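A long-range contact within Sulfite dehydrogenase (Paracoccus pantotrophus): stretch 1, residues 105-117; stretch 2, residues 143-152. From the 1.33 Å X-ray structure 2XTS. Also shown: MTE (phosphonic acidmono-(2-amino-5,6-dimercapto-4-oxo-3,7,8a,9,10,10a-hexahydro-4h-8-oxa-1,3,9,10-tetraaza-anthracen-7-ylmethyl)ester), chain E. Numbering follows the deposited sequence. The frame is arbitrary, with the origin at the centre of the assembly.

Stretch 1 105-117: DLLRFPRTTTTAF
Stretch 2, residues 143-152: IHNMEYVGVP

Antiparallel pairing of distant segments is built from alternating narrow and wide backbone pairs, and sulfite dehydrogenase offers a clear example. Strand 112-117 runs at 159° to strand 143-152, their axes approaching to 4.6 Å, both in extended conformation (Thr113 phi/psi -138/149, Val149 -127/139). Thr112 faces Gly150, Thr114 faces Tyr148 and Ala116 faces Met146 as hydrogen-bonded pairs. The first two are reciprocal: Thr112 N to Gly150 O is 2.8 Å and Gly150 N to Thr112 O 3.1 Å; Thr114 N to Tyr148 O is 3.1 Å and Tyr148 N to Thr114 O 2.8 Å. At the third, Ala116 N donates to Met146 O at 3.2 Å, while the oxygen of water 2 lies 2.8 Å from Ala116 O, to which it donates, and 2.7 Å from Tyr148 OH.

Alternating with them are the closer, non-hydrogen-bonded pairs Thr113-Val149 and Thr115-Glu147, with Phe117-Asn145 following beyond Ala116-Met146; CA-CA distances are 4.2-4.4 Å and side chains lie on the opposite face. Here carbonyls receive CA-H contacts, as from Thr113 CA to Tyr148 O (3.1 Å). Thr113, chi1 t, also donates OG1 to Tyr148 O at 2.7 Å, so this carbonyl serves backbone and side chain together.

Apolar packing closes the ends: Phe109 CB (chi1 m) meets Val151 CG2 (chi1 t) at 3.7 Å, and Phe117 CD1 (chi1 p) lies 4.3 Å from Ile143 CD1.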

# COMPACT_ATOMS: atom_id res chain seq x y z
N ASP A 105 -21.33 -1.56 14.75
CA ASP A 105 -21.90 -2.88 14.50
C ASP A 105 -21.08 -3.63 13.43
O ASP A 105 -20.82 -4.83 13.54
CB ASP A 105 -23.34 -2.82 13.98
CG ASP A 105 -24.35 -2.25 14.96
OD1 ASP A 105 -24.18 -2.42 16.19
OD2 ASP A 105 -25.36 -1.69 14.46
N LEU A 106 -20.76 -2.92 12.36
CA LEU A 106 -20.10 -3.56 11.23
C LEU A 106 -18.72 -4.10 11.57
O LEU A 106 -18.28 -5.09 10.98
CB LEU A 106 -20.04 -2.57 10.08
CG LEU A 106 -21.42 -2.24 9.48
CD1 LEU A 106 -21.29 -1.13 8.46
CD2 LEU A 106 -22.14 -3.43 8.84
N LEU A 107 -18.04 -3.47 12.53
CA LEU A 107 -16.73 -3.94 12.99
C LEU A 107 -16.82 -5.22 13.82
O LEU A 107 -15.80 -5.74 14.26
CB LEU A 107 -16.01 -2.87 13.81
CG LEU A 107 -15.56 -1.63 13.04
CD1 LEU A 107 -15.08 -0.62 14.05
CD2 LEU A 107 -14.43 -1.95 12.04
N ARG A 108 -18.02 -5.75 14.03
CA ARG A 108 -18.22 -6.94 14.86
C ARG A 108 -18.55 -8.19 14.07
O ARG A 108 -18.64 -9.27 14.67
CB ARG A 108 -19.29 -6.66 15.90
CG ARG A 108 -18.97 -5.49 16.78
CD ARG A 108 -20.10 -5.14 17.69
NE ARG A 108 -20.30 -6.19 18.69
CZ ARG A 108 -21.22 -6.15 19.64
NH1 ARG A 108 -22.06 -5.14 19.73
NH2 ARG A 108 -21.28 -7.14 20.52
N PHE A 109 -18.74 -8.06 12.76
CA PHE A 109 -18.98 -9.22 11.89
C PHE A 109 -17.69 -9.92 11.47
O PHE A 109 -16.63 -9.29 11.36
CB PHE A 109 -19.69 -8.80 10.61
CG PHE A 109 -21.17 -8.54 10.77
CD1 PHE A 109 -22.09 -9.57 10.69
CD2 PHE A 109 -21.65 -7.25 11.00
CE1 PHE A 109 -23.44 -9.33 10.81
CE2 PHE A 109 -23.01 -7.01 11.14
CZ PHE A 109 -23.89 -8.05 11.05
N PRO A 110 -17.77 -11.22 11.16
CA PRO A 110 -16.59 -11.92 10.67
C PRO A 110 -16.03 -11.26 9.42
O PRO A 110 -16.78 -10.90 8.50
CB PRO A 110 -17.13 -13.33 10.39
CG PRO A 110 -18.24 -13.49 11.40
CD PRO A 110 -18.90 -12.13 11.42
N ARG A 111 -14.71 -11.14 9.36
CA ARG A 111 -14.03 -10.43 8.29
C ARG A 111 -13.40 -11.32 7.25
O ARG A 111 -13.04 -12.45 7.53
CB ARG A 111 -12.95 -9.52 8.86
CG ARG A 111 -13.52 -8.47 9.81
CD ARG A 111 -12.46 -7.60 10.45
NE ARG A 111 -13.07 -6.75 11.45
CZ ARG A 111 -12.41 -6.07 12.38
NH1 ARG A 111 -11.08 -6.04 12.39
NH2 ARG A 111 -13.09 -5.38 13.27
N THR A 112 -13.32 -10.80 6.04
CA THR A 112 -12.67 -11.46 4.92
C THR A 112 -11.76 -10.43 4.23
O THR A 112 -11.79 -9.25 4.54
CB THR A 112 -13.70 -11.95 3.89
OG1 THR A 112 -14.52 -10.86 3.49
CG2 THR A 112 -14.56 -13.09 4.46
N THR A 113 -10.97 -10.91 3.28
CA THR A 113 -10.08 -10.08 2.52
C THR A 113 -10.11 -10.47 1.05
O THR A 113 -10.32 -11.63 0.70
CB THR A 113 -8.63 -10.15 3.06
OG1 THR A 113 -7.80 -9.19 2.37
CG2 THR A 113 -8.03 -11.51 2.87
N THR A 114 -9.88 -9.49 0.19
CA THR A 114 -9.55 -9.78 -1.20
C THR A 114 -8.66 -8.68 -1.71
O THR A 114 -8.70 -7.58 -1.20
CB THR A 114 -10.82 -9.90 -2.07
OG1 THR A 114 -10.48 -10.53 -3.31
CG2 THR A 114 -11.41 -8.54 -2.36
N THR A 115 -7.84 -9.02 -2.68
CA THR A 115 -7.02 -8.07 -3.41
C THR A 115 -7.60 -8.01 -4.82
O THR A 115 -7.73 -9.01 -5.49
CB THR A 115 -5.55 -8.49 -3.42
OG1 THR A 115 -5.15 -8.52 -2.06
CG2 THR A 115 -4.70 -7.50 -4.17
N ALA A 116 -8.00 -6.82 -5.26
CA ALA A 116 -8.80 -6.68 -6.47
C ALA A 116 -8.57 -5.37 -7.14
O ALA A 116 -8.46 -4.33 -6.48
CB ALA A 116 -10.28 -6.82 -6.13
N PHE A 117 -8.61 -5.41 -8.47
CA PHE A 117 -8.54 -4.20 -9.23
C PHE A 117 -9.93 -3.57 -9.38
O PHE A 117 -10.94 -4.27 -9.61
CB PHE A 117 -7.91 -4.43 -10.63
CG PHE A 117 -8.78 -5.18 -11.62
CD1 PHE A 117 -9.79 -4.53 -12.34
CD2 PHE A 117 -8.60 -6.54 -11.83
CE1 PHE A 117 -10.59 -5.22 -13.23
CE2 PHE A 117 -9.40 -7.21 -12.70
CZ PHE A 117 -10.41 -6.56 -13.39
N ILE A 143 -7.75 3.05 -12.94
CA ILE A 143 -7.65 1.77 -12.32
C ILE A 143 -6.83 1.92 -11.04
O ILE A 143 -5.89 2.72 -10.97
CB ILE A 143 -6.98 0.74 -13.29
CG1 ILE A 143 -7.14 -0.69 -12.80
CG2 ILE A 143 -5.50 1.06 -13.57
CD1 ILE A 143 -6.97 -1.70 -13.92
N HIS A 144 -7.15 1.10 -10.06
CA HIS A 144 -6.32 0.93 -8.88
C HIS A 144 -6.47 -0.49 -8.36
O HIS A 144 -7.37 -1.21 -8.77
CB HIS A 144 -6.54 2.03 -7.80
CG HIS A 144 -7.91 2.14 -7.22
ND1 HIS A 144 -8.55 1.10 -6.57
CD2 HIS A 144 -8.70 3.23 -7.07
CE1 HIS A 144 -9.70 1.55 -6.09
NE2 HIS A 144 -9.81 2.84 -6.38
N ASN A 145 -5.56 -0.90 -7.48
CA ASN A 145 -5.49 -2.26 -7.00
C ASN A 145 -5.05 -2.24 -5.56
O ASN A 145 -3.96 -1.82 -5.26
CB ASN A 145 -4.50 -3.04 -7.87
CG ASN A 145 -4.45 -4.54 -7.59
OD1 ASN A 145 -3.49 -5.03 -6.95
ND2 ASN A 145 -5.38 -5.26 -8.09
N MET A 146 -5.92 -2.69 -4.69
CA MET A 146 -5.70 -2.61 -3.26
C MET A 146 -6.06 -3.92 -2.58
O MET A 146 -6.86 -4.73 -3.07
CB MET A 146 -6.52 -1.47 -2.63
CG MET A 146 -6.32 -0.16 -3.35
SD MET A 146 -7.04 1.20 -2.41
CE MET A 146 -6.76 2.54 -3.57
N GLU A 147 -5.45 -4.12 -1.41
CA GLU A 147 -5.81 -5.20 -0.48
C GLU A 147 -6.95 -4.71 0.40
O GLU A 147 -6.75 -3.80 1.19
CB GLU A 147 -4.61 -5.55 0.39
CG GLU A 147 -4.88 -6.62 1.45
CD GLU A 147 -3.74 -6.74 2.46
OE1 GLU A 147 -3.52 -5.80 3.24
OE2 GLU A 147 -3.10 -7.80 2.50
N TYR A 148 -8.11 -5.35 0.30
CA TYR A 148 -9.31 -4.92 1.05
C TYR A 148 -9.58 -5.85 2.18
O TYR A 148 -9.43 -7.07 2.04
CB TYR A 148 -10.52 -4.89 0.11
CG TYR A 148 -10.43 -3.81 -0.92
CD1 TYR A 148 -10.73 -2.50 -0.60
CD2 TYR A 148 -10.07 -4.10 -2.24
CE1 TYR A 148 -10.63 -1.50 -1.55
CE2 TYR A 148 -9.97 -3.11 -3.19
CZ TYR A 148 -10.28 -1.81 -2.85
OH TYR A 148 -10.18 -0.80 -3.80
N VAL A 149 -10.04 -5.28 3.30
CA VAL A 149 -10.60 -6.07 4.37
C VAL A 149 -11.97 -5.50 4.71
O VAL A 149 -12.18 -4.29 4.78
CB VAL A 149 -9.69 -6.09 5.63
CG1 VAL A 149 -10.32 -6.87 6.80
CG2 VAL A 149 -8.34 -6.67 5.26
N GLY A 150 -12.91 -6.41 4.95
CA GLY A 150 -14.26 -6.04 5.30
C GLY A 150 -15.08 -7.26 5.58
O GLY A 150 -14.56 -8.25 6.08
N VAL A 151 -16.38 -7.15 5.30
CA VAL A 151 -17.32 -8.20 5.64
C VAL A 151 -18.05 -8.61 4.36
O VAL A 151 -18.50 -7.74 3.60
CB VAL A 151 -18.33 -7.68 6.70
CG1 VAL A 151 -19.44 -8.69 6.95
CG2 VAL A 151 -17.62 -7.27 7.99
N PRO A 152 -18.21 -9.92 4.12
CA PRO A 152 -18.97 -10.34 2.94
C PRO A 152 -20.41 -9.91 3.02
O PRO A 152 -21.03 -9.99 4.10
CB PRO A 152 -18.89 -11.86 2.98
CG PRO A 152 -18.27 -12.23 4.23
CD PRO A 152 -17.72 -11.06 4.92
N1 MTE E . -20.04 5.42 -5.55
C2 MTE E . -20.76 6.51 -5.28
N2 MTE E . -21.52 6.53 -4.16
N3 MTE E . -20.73 7.59 -6.08
C4 MTE E . -19.99 7.65 -7.22
O4 MTE E . -20.01 8.70 -7.89
N5 MTE E . -18.47 6.38 -8.75
C6 MTE E . -18.28 5.01 -9.18
C7 MTE E . -17.79 4.07 -8.09
N8 MTE E . -18.60 4.20 -6.91
C9 MTE E . -19.20 6.49 -7.59
C10 MTE E . -19.28 5.34 -6.68
C1' MTE E . -17.37 4.88 -10.39
S1' MTE E . -17.99 5.33 -11.96
C2' MTE E . -16.13 4.35 -10.29
S2' MTE E . -15.16 4.03 -11.67
C3' MTE E . -15.58 3.99 -8.92
O3' MTE E . -16.43 4.37 -7.82
C4' MTE E . -14.26 4.69 -8.69
O4' MTE E . -13.71 4.28 -7.43
P MTE E . -12.56 5.22 -6.82
O1P MTE E . -11.48 5.11 -7.94
O2P MTE E . -13.04 6.63 -6.71
O3P MTE E . -12.13 4.54 -5.57
O HOH W 1 -4.50 -10.08 2.46
O HOH W 2 -8.66 -1.62 -5.84